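ABC transporter substrate-binding protein (Vibrio cholerae, PDB 3LKV) probably serves as the periplasmic substrate-binding component of an ABC transporter and binds phenylalanine in its ligand pocket. Local coordinates at residues D47-Q52 against V59-Q64; V13-E18 against A24-L29; Q64-N69 against V85-T90; P70-G75 against D252-I257. One frame throughout, in Å; residues are numbered along the deposited sequence.

How the interactions relate
All four contacts lie in one lobe, around the parallel sheet that contains strands 44-50, 9-15 and 72-76 as neighbours in that order. Interactions 1, 2 and 4 are buried and each sets a strand against a nearly antiparallel helix. Interaction 3 is only partly buried and joins the ends of two helices. Helix 55-66 serves interactions 1 and 3, which share Gln64 and both reach the second subunit. Chemistry follows place: interaction 4 is wholly apolar, interaction 2 adds an arginine-glutamine bond at the strand end, and interaction 1 has polar groups facing the other subunit. Ser14 N lies 2.9 Å from Val74 O, tying interaction 2 to interaction 4 through the sheet.

Interaction 1 of 4, residues D47-Q52 against V59-Q64; sequences DYKTAQ and VQIARQ. With ZN (zinc ion), chain C.
Lys49 and Ile61 mark the closest backbone approach, their CA atoms 6.9 Å apart, where strand 44-50 runs nearly antiparallel to helix 55-66 (160° between the segment axes). This is the strand-helix packing of an alpha/beta Rossmann-like lobe, as in periplasmic binding proteins, with the strand at the margin of the parallel sheet within this chain.

Ile61 supplies the apolar half. Its CG1 lies anti to the carbonyl carbon (chi1 -75°), and the extended chain delivers CD1 to the end of the strand. There Ile61 CD1 sits 3.6 Å from Thr50 O and 3.9 Å from Ala51 CB, while Lys49 CB rests 3.7 Å from the same Ile61 CD1. One methyl thus touches three consecutive residues where the strand gives way to a turn. That turn is an ST turn: Gln52 N donates to Thr50 OG1 at 3.0 Å, with an N-H...O angle of 166°.

Beyond CB, Lys49 bends at chi2 and chi4 and crosses the side chain of Gln64 at about a right angle. Lys49 NZ comes within 3.1 Å of Gln64 OE1, and both atoms hydrogen-bond to Thr8 OG1 of the second subunit, so the polar edge of this contact belongs to the dimer interface.

At the other end of the segment, Asp47 binds a zinc ion that Glu45 and residues of the second subunit also hold. Both carboxylate oxygens of Asp47 reach the metal, OD1 at 1.9 Å and OD2 at 2.2 Å.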
loop_
_atom_site.group_PDB
_atom_site.type_symbol
_atom_site.label_atom_id
_atom_site.label_comp_id
_atom_site.label_asym_id
_atom_site.label_seq_id
_atom_site.Cartn_x
_atom_site.Cartn_y
_atom_site.Cartn_z
ATOM N N ASP A 47 3.743 -0.664 -9.951
ATOM C CA ASP A 47 4.819 -1.510 -9.431
ATOM C C ASP A 47 5.936 -0.578 -8.977
ATOM O O ASP A 47 6.152 0.476 -9.557
ATOM C CB ASP A 47 5.363 -2.397 -10.547
ATOM C CG ASP A 47 4.366 -3.454 -10.996
ATOM O OD1 ASP A 47 3.623 -3.945 -10.147
ATOM O OD2 ASP A 47 4.347 -3.828 -12.188
ATOM N N TYR A 48 6.680 -1.033 -7.998
ATOM C CA TYR A 48 7.593 -0.241 -7.237
ATOM C C TYR A 48 8.792 -1.125 -6.839
ATOM O O TYR A 48 8.631 -2.234 -6.358
ATOM C CB TYR A 48 6.858 0.253 -5.989
ATOM C CG TYR A 48 7.816 0.731 -4.981
ATOM C CD1 TYR A 48 8.692 1.778 -5.292
ATOM C CD2 TYR A 48 7.958 0.082 -3.758
ATOM C CE1 TYR A 48 9.656 2.201 -4.384
ATOM C CE2 TYR A 48 8.931 0.499 -2.838
ATOM C CZ TYR A 48 9.773 1.546 -3.176
ATOM O OH TYR A 48 10.715 1.986 -2.259
ATOM N N LYS A 49 10.001 -0.624 -7.021
ATOM C CA LYS A 49 11.209 -1.294 -6.541
ATOM C C LYS A 49 12.178 -0.243 -5.981
ATOM O O LYS A 49 12.356 0.834 -6.598
ATOM C CB LYS A 49 11.897 -2.061 -7.667
ATOM C CG LYS A 49 11.269 -3.425 -8.132
ATOM C CD LYS A 49 11.179 -4.481 -6.986
ATOM C CE LYS A 49 10.810 -5.957 -7.474
ATOM N NZ LYS A 49 11.924 -6.460 -8.377
ATOM N N THR A 50 12.828 -0.569 -4.847
ATOM C CA THR A 50 13.875 0.267 -4.335
ATOM C C THR A 50 15.202 -0.428 -4.618
ATOM O O THR A 50 15.302 -1.643 -4.499
ATOM C CB THR A 50 13.760 0.595 -2.838
ATOM O OG1 THR A 50 15.030 1.145 -2.418
ATOM C CG2 THR A 50 13.454 -0.668 -1.984
ATOM N N ALA A 51 16.206 0.368 -4.992
ATOM C CA ALA A 51 17.532 -0.129 -5.232
ATOM C C ALA A 51 18.339 -0.257 -3.960
ATOM O O ALA A 51 19.496 -0.646 -3.999
ATOM C CB ALA A 51 18.278 0.719 -6.264
ATOM N N GLN A 52 17.756 0.066 -2.828
ATOM C CA GLN A 52 18.446 -0.029 -1.538
ATOM C C GLN A 52 19.805 0.673 -1.546
ATOM O O GLN A 52 20.740 0.206 -0.986
ATOM C CB GLN A 52 18.572 -1.500 -1.091
ATOM C CG GLN A 52 17.249 -2.252 -1.174
ATOM C CD GLN A 52 17.361 -3.712 -0.734
ATOM O OE1 GLN A 52 17.231 -4.622 -1.531
ATOM N NE2 GLN A 52 17.622 -3.926 0.539
ATOM N N VAL A 59 20.466 -0.663 -11.805
ATOM C CA VAL A 59 20.582 -1.145 -13.170
ATOM C C VAL A 59 19.716 -2.401 -13.345
ATOM O O VAL A 59 18.953 -2.516 -14.307
ATOM C CB VAL A 59 22.052 -1.429 -13.504
ATOM C CG1 VAL A 59 22.212 -2.252 -14.855
ATOM C CG2 VAL A 59 22.816 -0.084 -13.530
ATOM N N GLN A 60 19.749 -3.301 -12.371
ATOM C CA GLN A 60 18.930 -4.501 -12.485
ATOM C C GLN A 60 17.438 -4.231 -12.472
ATOM O O GLN A 60 16.681 -4.899 -13.143
ATOM C CB GLN A 60 19.369 -5.508 -11.410
ATOM C CG GLN A 60 20.713 -6.095 -11.890
ATOM C CD GLN A 60 21.394 -7.036 -10.932
ATOM O OE1 GLN A 60 21.313 -6.860 -9.719
ATOM N NE2 GLN A 60 22.112 -8.050 -11.492
ATOM N N ILE A 61 17.027 -3.244 -11.689
ATOM C CA ILE A 61 15.647 -2.841 -11.640
ATOM C C ILE A 61 15.229 -2.312 -13.014
ATOM O O ILE A 61 14.199 -2.733 -13.561
ATOM C CB ILE A 61 15.413 -1.801 -10.570
ATOM C CG1 ILE A 61 15.437 -2.467 -9.201
ATOM C CG2 ILE A 61 14.092 -1.079 -10.769
ATOM C CD1 ILE A 61 15.544 -1.438 -8.075
ATOM N N ALA A 62 16.049 -1.432 -13.580
ATOM C CA ALA A 62 15.759 -0.856 -14.901
ATOM C C ALA A 62 15.593 -1.955 -15.941
ATOM O O ALA A 62 14.611 -1.956 -16.710
ATOM C CB ALA A 62 16.857 0.194 -15.322
ATOM N N ARG A 63 16.477 -2.938 -15.937
ATOM C CA ARG A 63 16.400 -4.023 -16.925
ATOM C C ARG A 63 15.151 -4.900 -16.711
ATOM O O ARG A 63 14.522 -5.310 -17.666
ATOM C CB ARG A 63 17.650 -4.920 -16.899
ATOM C CG ARG A 63 18.939 -4.116 -17.200
ATOM C CD ARG A 63 20.188 -4.961 -16.961
ATOM N NE ARG A 63 21.352 -4.238 -17.423
ATOM C CZ ARG A 63 22.606 -4.539 -17.141
ATOM N NH1 ARG A 63 22.903 -5.577 -16.384
ATOM N NH2 ARG A 63 23.583 -3.780 -17.626
ATOM N N GLN A 64 14.817 -5.188 -15.465
ATOM C CA GLN A 64 13.654 -6.043 -15.177
ATOM C C GLN A 64 12.405 -5.307 -15.583
ATOM O O GLN A 64 11.549 -5.875 -16.235
ATOM C CB GLN A 64 13.560 -6.293 -13.676
ATOM C CG GLN A 64 12.511 -7.348 -13.291
ATOM C CD GLN A 64 12.941 -8.054 -11.991
ATOM O OE1 GLN A 64 13.355 -7.412 -10.992
ATOM N NE2 GLN A 64 12.896 -9.380 -12.014
HETATM ZN ZN ZN C . 3.022 -5.326 -11.377
#

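Interaction 2 of 4, residues V13-E18 against A24-L29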
loop_
_atom_site.group_PDB
_atom_site.type_symbol
_atom_site.label_atom_id
_atom_site.label_comp_id
_atom_site.label_asym_id
_atom_site.label_seq_id
_atom_site.Cartn_x
_atom_site.Cartn_y
_atom_site.Cartn_z
ATOM N N VAL A 13 7.818 2.124 -11.007
ATOM C CA VAL A 13 8.485 3.143 -10.263
ATOM C C VAL A 13 9.755 2.602 -9.653
ATOM O O VAL A 13 9.716 1.630 -8.896
ATOM C CB VAL A 13 7.619 3.673 -9.116
ATOM C CG1 VAL A 13 8.366 4.800 -8.401
ATOM C CG2 VAL A 13 6.237 4.148 -9.619
ATOM N N SER A 14 10.879 3.204 -10.007
ATOM C CA SER A 14 12.153 2.852 -9.461
ATOM C C SER A 14 12.727 4.000 -8.634
ATOM O O SER A 14 12.805 5.135 -9.099
ATOM C CB SER A 14 13.080 2.595 -10.618
ATOM O OG SER A 14 14.380 2.201 -10.180
ATOM N N GLN A 15 13.221 3.676 -7.442
ATOM C CA GLN A 15 13.621 4.666 -6.436
ATOM C C GLN A 15 14.948 4.213 -5.891
ATOM O O GLN A 15 15.097 3.028 -5.542
ATOM C CB GLN A 15 12.569 4.648 -5.328
ATOM C CG GLN A 15 12.685 5.708 -4.376
ATOM C CD GLN A 15 11.554 5.686 -3.343
ATOM O OE1 GLN A 15 10.401 5.639 -3.702
ATOM N NE2 GLN A 15 11.903 5.765 -2.079
ATOM N N ILE A 16 15.931 5.111 -5.800
ATOM C CA ILE A 16 17.272 4.685 -5.426
ATOM C C ILE A 16 17.321 4.056 -4.022
ATOM O O ILE A 16 18.055 3.075 -3.774
ATOM C CB ILE A 16 18.296 5.843 -5.631
ATOM C CG1 ILE A 16 19.723 5.400 -5.352
ATOM C CG2 ILE A 16 17.914 7.092 -4.809
ATOM C CD1 ILE A 16 20.263 4.232 -6.203
ATOM N N VAL A 17 16.570 4.642 -3.092
ATOM C CA VAL A 17 16.579 4.195 -1.708
ATOM C C VAL A 17 15.331 4.747 -1.056
ATOM O O VAL A 17 14.755 5.745 -1.520
ATOM C CB VAL A 17 17.887 4.628 -0.954
ATOM C CG1 VAL A 17 17.863 6.112 -0.601
ATOM C CG2 VAL A 17 18.088 3.788 0.355
ATOM N N GLU A 18 14.870 4.089 0.006
ATOM C CA GLU A 18 13.783 4.666 0.856
ATOM C C GLU A 18 14.354 5.657 1.857
ATOM O O GLU A 18 15.023 5.278 2.775
ATOM C CB GLU A 18 13.019 3.540 1.562
ATOM C CG GLU A 18 12.336 2.703 0.471
ATOM C CD GLU A 18 11.552 1.487 0.939
ATOM O OE1 GLU A 18 11.614 1.118 2.116
ATOM O OE2 GLU A 18 10.847 0.887 0.079
ATOM N N ALA A 24 7.818 10.415 0.152
ATOM C CA ALA A 24 6.718 11.363 0.038
ATOM C C ALA A 24 6.443 11.611 -1.448
ATOM O O ALA A 24 5.315 11.780 -1.846
ATOM C CB ALA A 24 7.008 12.712 0.774
ATOM N N THR A 25 7.492 11.668 -2.257
ATOM C CA THR A 25 7.317 11.872 -3.661
ATOM C C THR A 25 6.501 10.734 -4.238
ATOM O O THR A 25 5.574 10.950 -4.997
ATOM C CB THR A 25 8.655 11.957 -4.381
ATOM O OG1 THR A 25 9.399 13.056 -3.840
ATOM C CG2 THR A 25 8.456 12.195 -5.828
ATOM N N ARG A 26 6.838 9.515 -3.850
ATOM C CA ARG A 26 6.139 8.344 -4.348
ATOM C C ARG A 26 4.670 8.314 -3.902
ATOM O O ARG A 26 3.811 7.936 -4.678
ATOM C CB ARG A 26 6.864 7.068 -3.912
ATOM C CG ARG A 26 6.265 5.833 -4.542
ATOM C CD ARG A 26 7.047 4.600 -4.373
ATOM N NE ARG A 26 6.701 3.920 -3.120
ATOM C CZ ARG A 26 7.437 3.957 -2.018
ATOM N NH1 ARG A 26 8.557 4.661 -1.965
ATOM N NH2 ARG A 26 7.047 3.314 -0.955
ATOM N N GLN A 27 4.385 8.696 -2.664
ATOM C CA GLN A 27 3.002 8.729 -2.194
ATOM C C GLN A 27 2.205 9.784 -2.959
ATOM O O GLN A 27 1.021 9.604 -3.324
ATOM C CB GLN A 27 2.963 9.069 -0.706
ATOM C CG GLN A 27 1.547 8.948 -0.087
ATOM C CD GLN A 27 0.958 7.550 -0.208
ATOM O OE1 GLN A 27 1.516 6.608 0.332
ATOM N NE2 GLN A 27 -0.195 7.408 -0.901
ATOM N N GLY A 28 2.856 10.908 -3.169
ATOM C CA GLY A 28 2.262 11.984 -3.952
ATOM C C GLY A 28 1.894 11.576 -5.372
ATOM O O GLY A 28 0.829 11.943 -5.890
ATOM N N LEU A 29 2.765 10.794 -5.983
ATOM C CA LEU A 29 2.505 10.296 -7.300
ATOM C C LEU A 29 1.256 9.392 -7.331
ATOM O O LEU A 29 0.398 9.511 -8.216
ATOM C CB LEU A 29 3.725 9.541 -7.797
ATOM C CG LEU A 29 3.491 8.741 -9.085
ATOM C CD1 LEU A 29 3.040 9.645 -10.226
ATOM C CD2 LEU A 29 4.797 7.999 -9.451
#
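Gln15 and Arg26 meet with their side chains crossing at about a right angle, and their flat ends are turned 36° from each other. Arg26 NH1 donates to Gln15 OE1 over 2.7 Å. The bond is short but bent (N-H...O angle 141°): the oxygen lies at the edge of the guanidinium, close to its plane, whereas the donor is tilted somewhat from the carbonyl plane of the amide.

The bend in Arg26 at chi3 (87°) turns the guanidinium so that NH1 reaches this oxygen. Gln15 extends straight beyond CG, and its other amide atom is held too: Gln15 NE2 donates to Val17 O at 2.9 Å. With each end of the amide bonded, its flip is defined. Asp23 links the two residues further, since its OD1 makes a salt bridge with Arg26 NH1 and accepts from Gln15 NE2.

Toward Val13, at the start of segment 13-18, the contact becomes apolar. Val13 and Leu29 reach toward each other tip to tip, Val13 CG2 to Leu29 CD2 at 4.1 Å, while Val13 CG1 lies 4.2 Å from Arg26 CD along the aliphatic part of the arginine.

The contact belongs to the beta-alpha-beta unit of strand 9-15, helix 20-35 and strand 44-50. Arg26 makes a cation-pi contact with Tyr48 of strand 44-50, and Ile76 of strand 72-76 packs against Val13, Gln15 and Arg26.

Interaction 3 of 4, residues Q64-N69 against V85-T90; sequences QFVGEN and VSATKT
Val66 meets Ala87 and Thr88 where the C-terminal parts of two helices, 55-66 and 78-87, come together beside the parallel sheet of this alpha/beta lobe. The CA atoms of Val66 and Ala87 are 6.7 Å apart, and the two segments bury 115 Å² in all, a small patch.

In its tight part Val66 CG2 makes most of the contacts. This methyl is anti to the carbonyl carbon, with CG1 anti to the backbone N (chi1 165°), a setting that presents Val66 CG2 to three atoms at nearly equal range: Ala87 O at 3.7 Å, Ala87 CB at 3.8 Å and Thr88 CB at 3.8 Å. Both valine methyls lie against the carbonyl oxygen, since Val66 CG1 is 3.8 Å from Ala87 O. The side chains of Val66 and Thr88 cross obliquely, and Val66 CG2 is 4.1 Å from Thr88 CG2, the threonine's only methyl. Leu73 of strand 72-76 touches both Val66 and Thr88, backing the patch on its sheet side.

The solvent side is looser. Gly67 and Asn69, both exposed, lie in a type I turn from Val66 to Asn69, closed by a weak backbone bond from Asn69 N to Val66 O. On the other segment Lys89 is exposed as well, and its side chain folds back toward Val85.

Thr88 is the first residue to leave helical geometry, and its two faces do different work: the carbon side packs on Val66, while OG1 accepts a hydrogen bond from Ile91 N. Helix 78-87 has a further polar tie at this end, as Lys89 NZ donates to Val85 O at 2.9 Å.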
loop_
_atom_site.group_PDB
_atom_site.type_symbol
_atom_site.label_atom_id
_atom_site.label_comp_id
_atom_site.label_asym_id
_atom_site.label_seq_id
_atom_site.Cartn_x
_atom_site.Cartn_y
_atom_site.Cartn_z
ATOM N N GLN A 64 14.817 -5.188 -15.465
ATOM C CA GLN A 64 13.654 -6.043 -15.177
ATOM C C GLN A 64 12.405 -5.307 -15.583
ATOM O O GLN A 64 11.549 -5.875 -16.235
ATOM C CB GLN A 64 13.560 -6.293 -13.676
ATOM C CG GLN A 64 12.511 -7.348 -13.291
ATOM C CD GLN A 64 12.941 -8.054 -11.991
ATOM O OE1 GLN A 64 13.355 -7.412 -10.992
ATOM N NE2 GLN A 64 12.896 -9.380 -12.014
ATOM N N PHE A 65 12.318 -4.027 -15.195
ATOM C CA PHE A 65 11.122 -3.247 -15.510
ATOM C C PHE A 65 10.958 -3.086 -17.013
ATOM O O PHE A 65 9.845 -3.234 -17.544
ATOM C CB PHE A 65 11.155 -1.844 -14.888
ATOM C CG PHE A 65 10.699 -1.765 -13.459
ATOM C CD1 PHE A 65 9.949 -2.753 -12.862
ATOM C CD2 PHE A 65 10.980 -0.638 -12.721
ATOM C CE1 PHE A 65 9.540 -2.641 -11.508
ATOM C CE2 PHE A 65 10.535 -0.518 -11.412
ATOM C CZ PHE A 65 9.830 -1.519 -10.821
ATOM N N VAL A 66 12.045 -2.785 -17.716
ATOM C CA VAL A 66 11.918 -2.652 -19.170
ATOM C C VAL A 66 11.407 -3.949 -19.825
ATOM O O VAL A 66 10.675 -3.893 -20.749
ATOM C CB VAL A 66 13.215 -2.166 -19.851
ATOM C CG1 VAL A 66 13.122 -2.409 -21.392
ATOM C CG2 VAL A 66 13.432 -0.680 -19.487
ATOM N N GLY A 67 11.781 -5.098 -19.299
ATOM C CA GLY A 67 11.325 -6.351 -19.859
ATOM C C GLY A 67 9.860 -6.693 -19.570
ATOM O O GLY A 67 9.386 -7.621 -20.122
ATOM N N GLU A 68 9.190 -5.975 -18.662
ATOM C CA GLU A 68 7.781 -6.165 -18.349
ATOM C C GLU A 68 6.879 -5.170 -19.131
ATOM O O GLU A 68 5.693 -5.035 -18.826
ATOM C CB GLU A 68 7.582 -5.961 -16.832
ATOM C CG GLU A 68 8.231 -7.022 -15.965
ATOM C CD GLU A 68 8.266 -6.670 -14.458
ATOM O OE1 GLU A 68 7.796 -5.571 -14.011
ATOM O OE2 GLU A 68 8.787 -7.516 -13.705
ATOM N N ASN A 69 7.430 -4.465 -20.111
ATOM C CA ASN A 69 6.635 -3.553 -20.926
ATOM C C ASN A 69 5.585 -2.677 -20.183
ATOM O O ASN A 69 4.391 -2.795 -20.376
ATOM C CB ASN A 69 6.012 -4.360 -22.046
ATOM C CG ASN A 69 7.056 -5.277 -22.715
ATOM O OD1 ASN A 69 8.109 -4.815 -23.168
ATOM N ND2 ASN A 69 6.807 -6.584 -22.688
ATOM N N VAL A 85 17.200 5.484 -18.242
ATOM C CA VAL A 85 17.574 6.093 -19.524
ATOM C C VAL A 85 18.531 5.204 -20.309
ATOM O O VAL A 85 18.463 5.109 -21.561
ATOM C CB VAL A 85 18.135 7.521 -19.334
ATOM C CG1 VAL A 85 18.836 8.027 -20.665
ATOM C CG2 VAL A 85 17.002 8.416 -18.907
ATOM N N SER A 86 19.371 4.488 -19.576
ATOM C CA SER A 86 20.255 3.513 -20.204
ATOM C C SER A 86 19.492 2.258 -20.730
ATOM O O SER A 86 19.790 1.704 -21.799
ATOM C CB SER A 86 21.389 3.198 -19.227
ATOM O OG SER A 86 22.031 2.052 -19.716
ATOM N N ALA A 87 18.441 1.855 -20.009
ATOM C CA ALA A 87 17.730 0.585 -20.283
ATOM C C ALA A 87 16.653 0.703 -21.335
ATOM O O ALA A 87 16.201 -0.315 -21.944
ATOM C CB ALA A 87 17.127 0.042 -18.968
ATOM N N THR A 88 16.196 1.924 -21.574
ATOM C CA THR A 88 15.257 2.131 -22.660
ATOM C C THR A 88 15.344 3.505 -23.308
ATOM O O THR A 88 15.434 4.504 -22.631
ATOM C CB THR A 88 13.788 1.905 -22.228
ATOM O OG1 THR A 88 12.950 1.961 -23.402
ATOM C CG2 THR A 88 13.316 2.997 -21.236
ATOM N N LYS A 89 15.249 3.520 -24.631
ATOM C CA LYS A 89 15.192 4.758 -25.414
ATOM C C LYS A 89 13.800 5.098 -25.964
ATOM O O LYS A 89 13.670 6.078 -26.698
ATOM C CB LYS A 89 16.128 4.639 -26.656
ATOM C CG LYS A 89 17.558 4.189 -26.377
ATOM C CD LYS A 89 18.303 5.133 -25.421
ATOM C CE LYS A 89 19.550 4.400 -24.819
ATOM N NZ LYS A 89 20.221 5.255 -23.822
ATOM N N THR A 90 12.798 4.294 -25.656
ATOM C CA THR A 90 11.490 4.371 -26.297
ATOM C C THR A 90 10.320 4.325 -25.317
ATOM O O THR A 90 9.256 4.906 -25.553
ATOM C CB THR A 90 11.303 3.164 -27.192
ATOM O OG1 THR A 90 11.630 2.002 -26.428
ATOM C CG2 THR A 90 12.255 3.216 -28.406
#

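Interaction 4 of 4, residues P70-G75 against D252-I257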
loop_
_atom_site.group_PDB
_atom_site.type_symbol
_atom_site.label_atom_id
_atom_site.label_comp_id
_atom_site.label_asym_id
_atom_site.label_seq_id
_atom_site.Cartn_x
_atom_site.Cartn_y
_atom_site.Cartn_z
ATOM N N PRO A 70 6.042 -1.822 -19.283
ATOM C CA PRO A 70 5.091 -0.918 -18.652
ATOM C C PRO A 70 4.757 0.208 -19.621
ATOM O O PRO A 70 5.510 0.439 -20.548
ATOM C CB PRO A 70 5.864 -0.376 -17.461
ATOM C CG PRO A 70 7.314 -0.348 -17.980
ATOM C CD PRO A 70 7.420 -1.567 -18.874
ATOM N N ASP A 71 3.667 0.917 -19.384
ATOM C CA ASP A 71 3.284 2.074 -20.212
ATOM C C ASP A 71 4.196 3.251 -19.886
ATOM O O ASP A 71 4.553 4.060 -20.770
ATOM C CB ASP A 71 1.824 2.435 -19.970
ATOM C CG ASP A 71 0.852 1.283 -20.330
ATOM O OD1 ASP A 71 0.760 0.969 -21.523
ATOM O OD2 ASP A 71 0.180 0.656 -19.456
ATOM N N VAL A 72 4.558 3.400 -18.613
ATOM C CA VAL A 72 5.387 4.524 -18.216
ATOM C C VAL A 72 6.325 4.093 -17.108
ATOM O O VAL A 72 5.922 3.355 -16.187
ATOM C CB VAL A 72 4.545 5.776 -17.705
ATOM C CG1 VAL A 72 5.478 6.915 -17.346
ATOM C CG2 VAL A 72 3.557 6.235 -18.780
ATOM N N LEU A 73 7.569 4.528 -17.225
ATOM C CA LEU A 73 8.571 4.270 -16.197
ATOM C C LEU A 73 8.798 5.564 -15.428
ATOM O O LEU A 73 8.837 6.628 -16.042
ATOM C CB LEU A 73 9.871 3.801 -16.810
ATOM C CG LEU A 73 9.884 2.442 -17.483
ATOM C CD1 LEU A 73 10.987 2.448 -18.585
ATOM C CD2 LEU A 73 10.150 1.356 -16.436
ATOM N N VAL A 74 8.880 5.480 -14.109
ATOM C CA VAL A 74 9.082 6.658 -13.281
ATOM C C VAL A 74 10.382 6.453 -12.513
ATOM O O VAL A 74 10.561 5.404 -11.831
ATOM C CB VAL A 74 7.919 6.890 -12.287
ATOM C CG1 VAL A 74 8.280 8.039 -11.345
ATOM C CG2 VAL A 74 6.595 7.194 -13.042
ATOM N N GLY A 75 11.316 7.365 -12.681
ATOM C CA GLY A 75 12.562 7.275 -11.938
ATOM C C GLY A 75 12.587 8.343 -10.872
ATOM O O GLY A 75 12.697 9.555 -11.173
ATOM N N ASP A 252 0.629 14.424 -13.205
ATOM C CA ASP A 252 0.248 15.137 -14.403
ATOM C C ASP A 252 1.020 14.679 -15.613
ATOM O O ASP A 252 0.431 14.510 -16.650
ATOM C CB ASP A 252 0.484 16.660 -14.309
ATOM C CG ASP A 252 -0.389 17.348 -13.278
ATOM O OD1 ASP A 252 -1.354 16.731 -12.744
ATOM O OD2 ASP A 252 -0.102 18.548 -13.003
ATOM N N TYR A 253 2.334 14.517 -15.503
ATOM C CA TYR A 253 3.129 14.039 -16.625
ATOM C C TYR A 253 2.738 12.592 -16.998
ATOM O O TYR A 253 2.480 12.224 -18.167
ATOM C CB TYR A 253 4.649 14.084 -16.259
ATOM C CG TYR A 253 5.309 15.459 -16.276
ATOM C CD1 TYR A 253 6.081 15.870 -17.373
ATOM C CD2 TYR A 253 5.201 16.321 -15.202
ATOM C CE1 TYR A 253 6.666 17.111 -17.439
ATOM C CE2 TYR A 253 5.805 17.640 -15.255
ATOM C CZ TYR A 253 6.535 18.005 -16.376
ATOM O OH TYR A 253 7.168 19.232 -16.452
ATOM N N VAL A 254 2.709 11.731 -15.995
ATOM C CA VAL A 254 2.340 10.340 -16.243
ATOM C C VAL A 254 0.944 10.249 -16.917
ATOM O O VAL A 254 0.789 9.578 -17.915
ATOM C CB VAL A 254 2.383 9.533 -14.956
ATOM C CG1 VAL A 254 1.823 8.149 -15.196
ATOM C CG2 VAL A 254 3.817 9.459 -14.410
ATOM N N ALA A 255 -0.050 10.972 -16.416
ATOM C CA ALA A 255 -1.385 10.894 -17.036
ATOM C C ALA A 255 -1.355 11.419 -18.467
ATOM O O ALA A 255 -1.982 10.826 -19.353
ATOM C CB ALA A 255 -2.484 11.589 -16.225
ATOM N N ALA A 256 -0.615 12.507 -18.708
ATOM C CA ALA A 256 -0.590 13.082 -20.052
ATOM C C ALA A 256 0.035 12.054 -20.988
ATOM O O ALA A 256 -0.443 11.839 -22.090
ATOM C CB ALA A 256 0.179 14.437 -20.065
ATOM N N ILE A 257 1.048 11.345 -20.532
ATOM C CA ILE A 257 1.701 10.372 -21.413
ATOM C C ILE A 257 0.765 9.205 -21.703
ATOM O O ILE A 257 0.662 8.707 -22.832
ATOM C CB ILE A 257 3.045 9.896 -20.804
ATOM C CG1 ILE A 257 4.024 11.073 -20.855
ATOM C CG2 ILE A 257 3.613 8.649 -21.519
ATOM C CD1 ILE A 257 5.322 10.941 -20.067
#
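Val72 and Val254 face each other, CA to CA 6.9 Å, where strand 72-76 and helix 243-258 run almost antiparallel, with 164° between the segment axes and 9.7 Å at their closest.

Four branched side chains fill the gap. On the strand, Val72 and Val74 are two residues apart and both contact the helix, whereas the CB of Leu73 between them points away. On the helix, Val254 and Ile257 are three residues apart and so lie nearly one turn from each other. Val72 sits against both: Val72 CG2 meets Ile257 CG2 at 3.7 Å, the side chains crossing at a slant, and Val72 CG1 lies more loosely at 4.2 Å from Val254 CG2. That same valine methyl, Val254 CG2, also touches Val74 CG2 at 3.8 Å, here with the two side chains roughly perpendicular.

Val72 has CG1 anti to the backbone N (chi1 -178°), an arrangement that spreads its two methyls toward different helix residues. In Ile257 it is the CG2 branch, anti to the backbone N (chi1 -69°), and not the longer one ending in CD1, that touches the strand.

Val94 of strand 93-98 packs on Val72 and Ile257, and Val11 of strand 9-15 on Val74 and Val254, so the helix runs along the sheet and covers parts of three adjacent strands. Although 176 residues lie between the segments, the chain returns to this lobe after building most of the other, as expected of a two-lobed binding protein. All the contacts here join methyl groups, which implies that helix and strand are held by hydrophobic burial and van der Waals contact, with no polar bond between the two segments.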